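Local coordinates for protein alkaline serine protease (Thermobifida fusca, PDB 2PFE) that probably cuts peptide bonds as a secreted serine endopeptidase of the chymotrypsin-like S1 family, here in its mature, two-barrel catalytic domain, at residues A[7-12]-A[30-35]; A[26-31]-A[69-74]; A[86-91]-A[171-176]; A[96-99]-A[105-108]; A[142-147]-A[152-157]. All coordinates share one frame; numbering follows the deposited sequence. Where two conformers were deposited one is given.

Contact 1: residues A[7-12]-A[30-35]; sequences NPYYFG and FATAGH
Tyr9 OH and Thr32 OG1 lie 2.7 Å apart and share a short hydrogen bond between two hydroxyls, either of which could be the donor. It is the one polar link between strand 8-11 and the end of strand 27-32, and it is buried. Thr32 meets the phenol at the edge of its ring, near the ring plane, and its methyl CG2 also comes to 3.4 Å from Tyr9 OH. The threonine presents its hydroxyl because OG1 sits opposite the backbone N (chi1 -174°).

Further down the tyrosine, Phe30 takes one face of the ring. This is a T-shaped (edge-to-face) pair: the edge of Phe30 points at the face of Tyr9, the ring centroids are 4.8 Å apart and the planes meet at 66°. Phe30 CE1 comes closest, 3.5 Å from Tyr9 CE2, while Phe30 CZ lies over the CG end of the phenol. The edge-to-face pair and the hydroxyl bond together probably set both the tilt and the reach of Tyr9. Phe30 also packs on Val63 and Ile65 of strand 60-65. The arrangement belongs to the interior of the N-terminal barrel of a chymotrypsin-like protease, just ahead of the predicted charge-relay histidine, His35.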
# COMPACT_ATOMS: atom_id res chain seq x y z
N ASN A 7 -3.30 -1.24 8.47
CA ASN A 7 -4.08 -2.25 9.15
C ASN A 7 -4.38 -3.43 8.21
O ASN A 7 -4.44 -3.26 6.99
CB ASN A 7 -5.39 -1.65 9.67
CG ASN A 7 -5.20 -0.85 10.95
OD1 ASN A 7 -4.13 -0.86 11.57
ND2 ASN A 7 -6.28 -0.16 11.36
N PRO A 8 -4.58 -4.62 8.79
CA PRO A 8 -4.83 -5.80 7.97
C PRO A 8 -6.20 -5.86 7.31
O PRO A 8 -7.19 -5.28 7.81
CB PRO A 8 -4.71 -6.96 8.97
CG PRO A 8 -5.06 -6.36 10.28
CD PRO A 8 -4.56 -4.94 10.23
N TYR A 9 -6.24 -6.59 6.19
CA TYR A 9 -7.48 -7.08 5.60
C TYR A 9 -7.29 -8.52 5.09
O TYR A 9 -6.16 -8.94 4.82
CB TYR A 9 -8.03 -6.12 4.53
CG TYR A 9 -7.26 -6.07 3.23
CD1 TYR A 9 -7.70 -6.77 2.10
CD2 TYR A 9 -6.10 -5.29 3.10
CE1 TYR A 9 -7.01 -6.71 0.88
CE2 TYR A 9 -5.41 -5.22 1.89
CZ TYR A 9 -5.86 -5.93 0.79
OH TYR A 9 -5.18 -5.89 -0.42
N TYR A 10 -8.39 -9.26 4.97
CA TYR A 10 -8.30 -10.70 4.73
C TYR A 10 -9.06 -11.21 3.52
O TYR A 10 -10.08 -10.63 3.11
CB TYR A 10 -8.76 -11.48 5.97
CG TYR A 10 -8.20 -10.90 7.24
CD1 TYR A 10 -8.96 -10.06 8.04
CD2 TYR A 10 -6.88 -11.16 7.62
CE1 TYR A 10 -8.45 -9.51 9.21
CE2 TYR A 10 -6.35 -10.60 8.79
CZ TYR A 10 -7.15 -9.78 9.57
OH TYR A 10 -6.65 -9.23 10.73
N PHE A 11 -8.57 -12.29 2.94
CA PHE A 11 -9.22 -12.94 1.81
C PHE A 11 -8.71 -14.36 1.72
O PHE A 11 -7.51 -14.60 1.60
CB PHE A 11 -9.00 -12.16 0.49
CG PHE A 11 -7.58 -11.78 0.25
CD1 PHE A 11 -6.77 -12.56 -0.57
CD2 PHE A 11 -7.04 -10.65 0.85
CE1 PHE A 11 -5.43 -12.22 -0.77
CE2 PHE A 11 -5.70 -10.31 0.65
CZ PHE A 11 -4.90 -11.10 -0.15
N GLY A 12 -9.63 -15.31 1.82
CA GLY A 12 -9.25 -16.70 1.80
C GLY A 12 -8.19 -16.97 2.84
O GLY A 12 -8.37 -16.71 4.03
N PHE A 30 -9.95 1.49 -0.64
CA PHE A 30 -8.57 1.76 -0.31
C PHE A 30 -7.65 1.21 -1.39
O PHE A 30 -7.94 0.18 -2.00
CB PHE A 30 -8.22 1.21 1.08
CG PHE A 30 -8.44 -0.27 1.26
CD1 PHE A 30 -7.44 -1.18 0.93
CD2 PHE A 30 -9.63 -0.77 1.82
CE1 PHE A 30 -7.62 -2.56 1.12
CE2 PHE A 30 -9.81 -2.15 2.02
CZ PHE A 30 -8.81 -3.04 1.67
N ALA A 31 -6.57 1.94 -1.65
CA ALA A 31 -5.49 1.46 -2.50
C ALA A 31 -4.72 0.35 -1.80
O ALA A 31 -4.59 0.32 -0.57
CB ALA A 31 -4.53 2.60 -2.86
N THR A 32 -4.16 -0.53 -2.63
CA THR A 32 -3.43 -1.68 -2.16
C THR A 32 -2.52 -2.18 -3.29
O THR A 32 -2.47 -1.56 -4.36
CB THR A 32 -4.37 -2.79 -1.63
OG1 THR A 32 -3.58 -3.83 -1.04
CG2 THR A 32 -5.28 -3.37 -2.72
N ALA A 33 -1.83 -3.29 -3.05
CA ALA A 33 -1.01 -3.94 -4.05
C ALA A 33 -1.91 -4.80 -4.95
O ALA A 33 -2.83 -5.49 -4.47
CB ALA A 33 0.04 -4.83 -3.37
N GLY A 34 -1.62 -4.79 -6.26
CA GLY A 34 -2.34 -5.63 -7.23
C GLY A 34 -2.25 -7.10 -6.90
O GLY A 34 -3.21 -7.86 -7.12
N HIS A 35 -1.10 -7.54 -6.38
CA HIS A 35 -0.87 -8.97 -6.16
C HIS A 35 -1.68 -9.55 -5.01
O HIS A 35 -1.77 -10.77 -4.85
CB HIS A 35 0.63 -9.29 -5.97
CG HIS A 35 1.16 -8.95 -4.61
ND1 HIS A 35 2.02 -7.90 -4.39
CD2 HIS A 35 0.99 -9.56 -3.41
CE1 HIS A 35 2.32 -7.84 -3.10
NE2 HIS A 35 1.71 -8.83 -2.49

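Contact 2: residues A[26-31]-A[69-74]; sequences SQTGFA and DTVTPL
Val71 lays its CG1 methyl against the backbone and CB of strand 27-32, with Val71 CG1 3.6 Å from Thr28 CB. The same methyl comes equally near the main chain, at 3.6 Å from Gly29 O, so one branch of the valine does all the touching. It gets there because CG1 stands opposite its own carbonyl carbon (chi1 -66°), which turns that branch toward strand 27-32.

Beside this apolar touch runs a polar bridge. A single water lies 3.0 Å from Thr28 OG1 and donates to Asp69 O at 2.8 Å, tying the threonine hydroxyl to the main chain two residues before the valine. Thr28 thus serves both sides of the contact, its CB against the methyl and its oxygen to the water.

Residues 70-72 form a weakly bonded strand, and the chain turns a corner at Pro73. Just there Leu74 N donates to Thr72 OG1 at 3.1 Å, an ST turn. Strand 70-72 pairs in parallel with strand 2-5 near the N-terminus, and Val71 also packs on Ser21 and Arg23 of strand 20-24. The contact therefore sets this two-stranded piece against the first barrel, far from the catalytic residues. With one methyl touch and one shared water but no direct polar bond, the two segments are joined only lightly.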
# COMPACT_ATOMS: atom_id res chain seq x y z
N SER A 26 -18.66 8.64 -5.88
CA SER A 26 -19.40 8.42 -4.63
C SER A 26 -18.94 7.17 -3.88
O SER A 26 -19.28 7.00 -2.71
CB SER A 26 -20.90 8.34 -4.91
OG SER A 26 -21.22 7.24 -5.74
N GLN A 27 -18.18 6.31 -4.55
CA GLN A 27 -17.67 5.08 -3.95
C GLN A 27 -16.45 5.35 -3.08
O GLN A 27 -15.73 6.33 -3.30
CB GLN A 27 -17.33 4.06 -5.02
N THR A 28 -16.21 4.48 -2.11
CA THR A 28 -15.04 4.59 -1.25
C THR A 28 -14.31 3.26 -1.20
O THR A 28 -14.87 2.21 -1.52
CB THR A 28 -15.43 5.01 0.18
OG1 THR A 28 -16.32 4.04 0.73
CG2 THR A 28 -16.11 6.39 0.16
N GLY A 29 -13.06 3.30 -0.77
CA GLY A 29 -12.27 2.09 -0.73
C GLY A 29 -10.86 2.37 -0.29
O GLY A 29 -10.60 3.37 0.37
N PHE A 30 -9.95 1.49 -0.64
CA PHE A 30 -8.57 1.76 -0.31
C PHE A 30 -7.65 1.21 -1.39
O PHE A 30 -7.94 0.18 -2.00
CB PHE A 30 -8.22 1.21 1.08
CG PHE A 30 -8.44 -0.27 1.26
CD1 PHE A 30 -7.44 -1.18 0.93
CD2 PHE A 30 -9.63 -0.77 1.82
CE1 PHE A 30 -7.62 -2.56 1.12
CE2 PHE A 30 -9.81 -2.15 2.02
CZ PHE A 30 -8.81 -3.04 1.67
N ALA A 31 -6.57 1.94 -1.65
CA ALA A 31 -5.49 1.46 -2.50
C ALA A 31 -4.72 0.35 -1.80
O ALA A 31 -4.59 0.32 -0.57
CB ALA A 31 -4.53 2.60 -2.86
N ASP A 69 -18.02 0.23 6.74
CA ASP A 69 -16.71 0.79 7.09
C ASP A 69 -16.53 2.22 6.55
O ASP A 69 -17.25 2.63 5.63
CB ASP A 69 -15.60 -0.15 6.65
CG ASP A 69 -15.69 -1.50 7.34
OD1 ASP A 69 -15.25 -1.61 8.50
OD2 ASP A 69 -16.23 -2.44 6.72
N THR A 70 -15.59 2.96 7.13
CA THR A 70 -15.45 4.38 6.85
C THR A 70 -14.01 4.77 6.51
O THR A 70 -13.09 4.46 7.26
CB THR A 70 -15.94 5.26 8.04
OG1 THR A 70 -17.27 4.86 8.42
CG2 THR A 70 -15.96 6.74 7.67
N VAL A 71 -13.85 5.50 5.41
CA VAL A 71 -12.53 6.01 5.00
C VAL A 71 -12.02 7.12 5.94
O VAL A 71 -12.79 7.93 6.48
CB VAL A 71 -12.54 6.49 3.53
CG1 VAL A 71 -12.74 5.29 2.59
CG2 VAL A 71 -13.57 7.60 3.28
N THR A 72 -10.71 7.10 6.18
CA THR A 72 -10.02 8.13 6.94
C THR A 72 -8.73 8.51 6.20
O THR A 72 -8.20 7.72 5.40
CB THR A 72 -9.64 7.65 8.39
OG1 THR A 72 -8.48 6.81 8.33
CG2 THR A 72 -10.82 6.92 9.08
N PRO A 73 -8.21 9.73 6.46
CA PRO A 73 -6.90 10.06 5.91
C PRO A 73 -5.76 9.59 6.81
O PRO A 73 -4.72 10.25 6.90
CB PRO A 73 -6.94 11.58 5.87
CG PRO A 73 -7.75 11.94 7.07
CD PRO A 73 -8.81 10.87 7.19
N LEU A 74 -5.94 8.45 7.48
CA LEU A 74 -5.02 8.04 8.53
C LEU A 74 -4.17 6.85 8.15
O LEU A 74 -4.60 5.98 7.37
CB LEU A 74 -5.79 7.69 9.79
CG LEU A 74 -6.54 8.87 10.41
CD1 LEU A 74 -7.35 8.39 11.60
CD2 LEU A 74 -5.57 9.99 10.79
O HOH W 1 -18.08 3.51 3.14

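Contact 3: residues A[86-91]-A[171-176]; sequences TGSQEA and PINPLL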
# COMPACT_ATOMS: atom_id res chain seq x y z
N THR A 86 -1.74 14.13 4.00
CA THR A 86 -2.23 15.43 3.51
C THR A 86 -2.11 15.59 1.98
O THR A 86 -2.56 16.58 1.41
CB THR A 86 -1.50 16.60 4.17
OG1 THR A 86 -0.12 16.54 3.84
CG2 THR A 86 -1.66 16.58 5.69
N GLY A 87 -1.48 14.63 1.31
CA GLY A 87 -1.25 14.72 -0.12
C GLY A 87 -0.37 13.58 -0.59
O GLY A 87 -0.07 12.66 0.19
N SER A 88 0.03 13.62 -1.87
CA SER A 88 0.89 12.59 -2.45
C SER A 88 2.03 13.20 -3.27
O SER A 88 2.39 12.71 -4.35
CB SER A 88 0.08 11.61 -3.29
OG SER A 88 -0.58 12.28 -4.35
N GLN A 89 2.62 14.26 -2.72
CA GLN A 89 3.81 14.87 -3.33
C GLN A 89 4.97 13.87 -3.26
O GLN A 89 5.40 13.47 -2.17
CB GLN A 89 4.18 16.17 -2.60
CG GLN A 89 5.47 16.79 -3.10
CD GLN A 89 5.96 17.91 -2.19
OE1 GLN A 89 6.05 19.07 -2.61
NE2 GLN A 89 6.29 17.58 -0.94
N GLU A 90 5.46 13.50 -4.44
CA GLU A 90 6.51 12.49 -4.60
C GLU A 90 7.82 12.95 -3.99
O GLU A 90 8.28 14.06 -4.24
CB GLU A 90 6.68 12.14 -6.08
CG GLU A 90 7.64 11.01 -6.38
CD GLU A 90 7.89 10.85 -7.87
OE1 GLU A 90 7.07 11.37 -8.67
OE2 GLU A 90 8.90 10.23 -8.23
N ALA A 91 8.40 12.10 -3.16
CA ALA A 91 9.70 12.35 -2.56
C ALA A 91 10.81 12.04 -3.56
O ALA A 91 10.64 11.20 -4.44
CB ALA A 91 9.87 11.49 -1.33
N PRO A 171 4.62 3.08 -6.67
CA PRO A 171 4.29 4.49 -6.45
C PRO A 171 2.78 4.76 -6.50
O PRO A 171 2.03 4.12 -7.27
CB PRO A 171 5.06 5.23 -7.56
CG PRO A 171 6.23 4.31 -7.82
CD PRO A 171 5.63 2.92 -7.73
N ILE A 172 2.33 5.65 -5.63
CA ILE A 172 0.89 5.86 -5.44
C ILE A 172 0.23 6.65 -6.55
O ILE A 172 -0.89 6.33 -6.95
CB ILE A 172 0.56 6.48 -4.06
CG1 ILE A 172 -0.95 6.49 -3.79
CG2 ILE A 172 1.14 7.90 -3.91
CD1 ILE A 172 -1.60 5.12 -3.75
N ASN A 173 0.92 7.64 -7.09
CA ASN A 173 0.30 8.48 -8.09
C ASN A 173 -0.12 7.74 -9.38
O ASN A 173 -1.21 8.00 -9.88
CB ASN A 173 1.12 9.74 -8.34
CG ASN A 173 1.02 10.73 -7.19
OD1 ASN A 173 0.04 10.74 -6.43
ND2 ASN A 173 2.05 11.55 -7.04
N PRO A 174 0.74 6.85 -9.92
CA PRO A 174 0.29 6.02 -11.04
C PRO A 174 -0.94 5.17 -10.72
O PRO A 174 -1.75 4.93 -11.60
CB PRO A 174 1.50 5.14 -11.34
CG PRO A 174 2.66 5.93 -10.88
CD PRO A 174 2.17 6.60 -9.63
N LEU A 175 -1.05 4.70 -9.48
CA LEU A 175 -2.16 3.87 -9.05
C LEU A 175 -3.45 4.71 -9.05
O LEU A 175 -4.48 4.31 -9.61
CB LEU A 175 -1.87 3.27 -7.66
CG LEU A 175 -2.90 2.30 -7.06
CD1 LEU A 175 -2.23 1.44 -5.99
CD2 LEU A 175 -4.09 3.03 -6.49
N LEU A 176 -3.38 5.91 -8.48
CA LEU A 176 -4.56 6.76 -8.40
C LEU A 176 -5.00 7.14 -9.81
O LEU A 176 -6.20 7.16 -10.13
CB LEU A 176 -4.28 8.03 -7.59
CG LEU A 176 -3.81 7.81 -6.16
CD1 LEU A 176 -3.32 9.15 -5.60
CD2 LEU A 176 -4.95 7.22 -5.34
O HOH W 2 4.41 11.80 -8.66
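Asn173 and Ser88 hold each other by two hydrogen bonds, one to each end of the asparagine amide. Ser88 OG donates to Asn173 OD1 at 2.7 Å, lying in the carbonyl plane on a lone pair, and Asn173 ND2 donates to Ser88 O at 2.9 Å. This double grip ties the loop between strands 82-84 and 96-101 to the start of the C-terminal helix 172-179, a helix that follows the last long strand of the second barrel. With both ends of the amide engaged, its flip is settled. The ND2 to Ser88 O bond is a little bent (151° at the hydrogen), and Ser88 O lies some 20° out of the amide plane.

A water extends the network, accepting from Asn173 ND2 and donating to Glu90 OE1 at 2.7 Å. The other oxygen of that carboxylate makes a salt bridge to Lys114.

Outward from the polar pair the packing is modest. Ile172, whose longer branch runs off to Ala31 of strand 27-32, turns its CG2 methyl to the serine. Leu176 only brushes the edge of the contact. The hydroxyl of Ser88 is reached by Leu176 CD1 at 4.3 Å, and Ser88 CB lies 3.9 Å from Ile172 CG2.

Contact 4: residues A[96-99]-A[105-108]; sequences SVCR and GWRC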
# COMPACT_ATOMS: atom_id res chain seq x y z
N SER A 96 14.30 10.02 3.05
CA SER A 96 13.77 9.06 4.02
C SER A 96 12.34 8.71 3.64
O SER A 96 11.62 9.50 3.00
CB SER A 96 13.80 9.68 5.42
OG SER A 96 13.03 10.86 5.44
N VAL A 97 11.91 7.53 4.08
CA VAL A 97 10.55 7.10 3.85
C VAL A 97 10.24 6.04 4.91
O VAL A 97 11.14 5.35 5.40
CB VAL A 97 10.39 6.56 2.40
CG1 VAL A 97 11.19 5.27 2.20
CG2 VAL A 97 8.93 6.38 2.00
N CYS A 98 8.96 5.94 5.28
CA CYS A 98 8.53 4.89 6.21
C CYS A 98 7.33 4.18 5.65
O CYS A 98 6.55 4.77 4.89
CB CYS A 98 8.15 5.47 7.56
SG CYS A 98 9.49 6.37 8.43
N ARG A 99 7.19 2.91 6.01
CA ARG A 99 6.04 2.09 5.65
C ARG A 99 5.34 1.54 6.89
O ARG A 99 5.95 1.38 7.96
CB ARG A 99 6.42 0.93 4.72
CG ARG A 99 7.61 0.06 5.18
CD ARG A 99 7.45 -1.40 4.72
NE ARG A 99 6.31 -2.00 5.39
CZ ARG A 99 6.39 -2.61 6.57
NH1 ARG A 99 7.57 -2.81 7.16
NH2 ARG A 99 5.29 -3.05 7.18
N GLY A 105 4.57 -3.61 11.60
CA GLY A 105 4.30 -2.26 12.08
C GLY A 105 4.92 -1.18 11.21
O GLY A 105 4.81 -1.21 9.98
N TRP A 106 5.59 -0.23 11.87
CA TRP A 106 6.22 0.93 11.24
C TRP A 106 7.70 0.73 11.10
O TRP A 106 8.41 0.44 12.08
CB TRP A 106 5.93 2.16 12.12
CG TRP A 106 6.37 3.50 11.62
CD1 TRP A 106 7.52 4.15 11.93
CD2 TRP A 106 5.61 4.39 10.79
NE1 TRP A 106 7.54 5.39 11.33
CE2 TRP A 106 6.38 5.57 10.63
CE3 TRP A 106 4.36 4.31 10.17
CZ2 TRP A 106 5.93 6.65 9.87
CZ3 TRP A 106 3.91 5.39 9.41
CH2 TRP A 106 4.70 6.54 9.27
N ARG A 107 8.16 0.81 9.84
CA ARG A 107 9.58 0.60 9.53
C ARG A 107 10.04 1.65 8.53
O ARG A 107 9.30 2.00 7.61
CB ARG A 107 9.84 -0.79 8.93
CG ARG A 107 9.37 -1.95 9.81
CD ARG A 107 10.21 -2.14 11.06
NE ARG A 107 9.56 -3.12 11.91
CZ ARG A 107 10.17 -3.91 12.78
NH1 ARG A 107 11.50 -3.83 12.93
NH2 ARG A 107 9.44 -4.76 13.50
N CYS A 108 11.26 2.14 8.72
CA CYS A 108 11.76 3.21 7.87
C CYS A 108 13.06 2.90 7.15
O CYS A 108 13.78 1.96 7.48
CB CYS A 108 11.95 4.48 8.69
SG CYS A 108 10.47 4.97 9.62
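Cys98 and Cys108 are joined by a disulfide, their SG atoms 2.1 Å apart with chi3 at 99°, across the hairpin 96-101/105-113. They form a non-hydrogen-bonded antiparallel pair, with CA atoms only 4.0 Å apart. Both sulfurs take the same first torsion, opposite the carbonyl carbon, and meet on one side of the sheet. The Cys98 end is tightly packed, whereas the Cys108 end lies on the exposed side. Trp106 folds back along the disulfide: Cys98 CB packs against the indole, 3.4 Å from Trp106 CZ2, and Cys98 SG stands obliquely to the five-membered ring in a sulfur-aromatic contact. With an alanine at Trp106, the Cys98 end of the disulfide is likely to lose its aromatic cover and Arg77 its cation-pi partner.

Next along, Arg99 and Arg107 make a hydrogen-bonded pair, Arg99 N to Arg107 O at 2.8 Å and Arg107 N to Arg99 O at 3.0 Å, both nearly straight. Their side chains run off the other face side by side, their guanidinium planes 18° apart, and Arg99 NH1 rests 3.3 Å from Arg107 CG. The buried Arg99 is held at its end by a salt bridge to Asp139 and by the Cys134 carbonyl. Arg107 is partly exposed, and its NE bonds to Thr104 O.

One face carries the disulfide, the other a salt bridge and hydrogen bonds to main-chain oxygens. The like-charged guanidiniums are probably tolerated because Asp139 and those oxygens take up their N-H groups.

Contact 5: residues A[142-147]-A[152-157]; sequences GPWLTG and GVTSGG. With AES (4-(2-aminoethyl)benzenesulfonyl fluoride), chain D.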
# COMPACT_ATOMS: atom_id res chain seq x y z
N GLY A 142 0.57 -2.10 2.07
CA GLY A 142 0.59 -1.05 3.08
C GLY A 142 1.22 0.23 2.57
O GLY A 142 1.98 0.23 1.62
N PRO A 143 0.93 1.34 3.24
CA PRO A 143 1.32 2.66 2.77
C PRO A 143 2.76 3.03 3.07
O PRO A 143 3.33 2.59 4.08
CB PRO A 143 0.40 3.59 3.58
CG PRO A 143 0.25 2.87 4.92
CD PRO A 143 0.14 1.41 4.49
N TRP A 144 3.29 3.92 2.23
CA TRP A 144 4.61 4.54 2.40
C TRP A 144 4.39 6.03 2.49
O TRP A 144 3.64 6.60 1.69
CB TRP A 144 5.50 4.23 1.19
CG TRP A 144 5.85 2.78 1.12
CD1 TRP A 144 5.02 1.76 0.80
CD2 TRP A 144 7.14 2.17 1.41
NE1 TRP A 144 5.68 0.55 0.88
CE2 TRP A 144 6.98 0.78 1.25
CE3 TRP A 144 8.39 2.68 1.81
CZ2 TRP A 144 8.02 -0.13 1.44
CZ3 TRP A 144 9.44 1.76 2.04
CH2 TRP A 144 9.24 0.37 1.84
N LEU A 145 5.05 6.64 3.47
CA LEU A 145 4.96 8.08 3.73
C LEU A 145 6.34 8.70 3.85
O LEU A 145 7.27 8.12 4.45
CB LEU A 145 4.20 8.36 5.03
CG LEU A 145 2.69 8.11 5.07
CD1 LEU A 145 2.23 8.10 6.52
CD2 LEU A 145 1.96 9.14 4.25
N THR A 146 6.48 9.87 3.24
CA THR A 146 7.58 10.75 3.57
C THR A 146 6.90 11.95 4.22
O THR A 146 6.22 12.73 3.55
CB THR A 146 8.40 11.16 2.34
OG1 THR A 146 8.97 9.97 1.77
CG2 THR A 146 9.53 12.11 2.76
N GLY A 147 7.07 12.07 5.54
CA GLY A 147 6.28 13.04 6.32
C GLY A 147 4.80 12.73 6.18
O GLY A 147 4.38 11.60 6.41
N GLY A 152 3.51 5.42 -1.88
CA GLY A 152 3.32 4.15 -2.56
C GLY A 152 2.70 3.11 -1.66
O GLY A 152 2.37 3.42 -0.51
N VAL A 153 2.56 1.92 -2.21
CA VAL A 153 2.08 0.76 -1.49
C VAL A 153 3.09 -0.38 -1.62
O VAL A 153 3.73 -0.54 -2.66
CB VAL A 153 0.67 0.32 -1.97
CG1 VAL A 153 -0.36 1.41 -1.67
CG2 VAL A 153 0.67 0.02 -3.44
N THR A 154 3.21 -1.18 -0.56
CA THR A 154 4.24 -2.22 -0.54
C THR A 154 3.98 -3.30 -1.59
O THR A 154 2.91 -3.94 -1.61
CB THR A 154 4.34 -2.86 0.84
OG1 THR A 154 4.57 -1.83 1.81
CG2 THR A 154 5.51 -3.88 0.88
N SER A 155 4.98 -3.54 -2.43
CA SER A 155 4.89 -4.55 -3.49
C SER A 155 5.63 -5.84 -3.20
O SER A 155 5.13 -6.92 -3.54
CB SER A 155 5.39 -3.96 -4.83
OG SER A 155 5.44 -4.92 -5.89
N GLY A 156 6.82 -5.75 -2.60
CA GLY A 156 7.66 -6.94 -2.53
C GLY A 156 9.00 -6.64 -1.92
O GLY A 156 9.25 -5.52 -1.48
N GLY A 157 9.86 -7.64 -1.87
CA GLY A 157 11.20 -7.38 -1.40
C GLY A 157 11.83 -8.66 -0.94
O GLY A 157 11.33 -9.74 -1.25
C3 AES D . 7.29 -10.68 1.61
C2 AES D . 6.13 -10.01 1.21
C1 AES D . 6.12 -8.62 1.15
S AES D . 4.70 -7.68 0.69
O1S AES D . 4.86 -6.92 -0.59
O2S AES D . 4.80 -6.51 2.04
C6 AES D . 7.26 -7.90 1.50
C5 AES D . 8.42 -8.56 1.89
C4 AES D . 8.45 -9.95 1.95
C7 AES D . 9.75 -10.60 2.39
C8 AES D . 9.88 -12.05 1.92
N8 AES D . 11.27 -12.40 1.73
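Trp144 NE1 donates to Thr154 OG1 at 2.8 Å, a bent bond (135° at the hydrogen) with the hydroxyl tilted about 30° out of the indole plane. The two side chains cross at about a right angle, and OG1 reaches the ring because it lies opposite its own carbonyl carbon (chi1 -56°). Trp144 N also donates, to Gly152 O at 2.9 Å, another bent bond. That carbonyl lies at the edge of the indole as well, 3.4 Å from Trp144 CD1. Gly142 O accepts from Thr154 N at 2.9 Å, in the carbonyl plane, and takes a CA-H contact from Val153. Gly152 N, although buried by this contact, finds no partner in the model.

Strands 143-146 and 149-157 form a hairpin of the second six-stranded barrel in this chymotrypsin-like fold, and Pro143 and Val153 make its non-hydrogen-bonded antiparallel pair. Further along, Ser155 and Gly156 both face Phe168 in a classic beta bulge, where the strand passes the inhibitor. Ser155 OG is satisfied by Asp59, of the predicted charge relay, and by Tyr120.

A phenylalanine in place of Trp144 would probably leave Thr154 OG1 without the indole donor, and the hydroxyl freer to turn.

Thr154 to Gly157 line the pocket of the bound inhibitor, 4-(2-aminoethyl)benzenesulfonyl fluoride, whose O1S is 3.0 Å from Gly156 N.

In the fold
The touching residues of contacts 1 and 5 are all buried, one contact in each barrel, and the two meet at the active-site cleft, where His35 CE1 lies 3.0 Å from Ser155 O. Contact 2 shares strand 27-32 with contact 1 but lies farther out, and relies on one methyl and a bridging water. The helix of contact 3 reaches both barrels: Ile172 and Leu175 pack on Ala31 of the first, and Leu175 also touches Val153 of contact 5. Contacts 4 and 5 use neighbouring strands of one sheet, linked by Cys98 O to Leu145 N. Contact 4 adds covalent and charged chemistry nearer the surface, whereas contact 5 relies on main-chain and indole bonds deep inside.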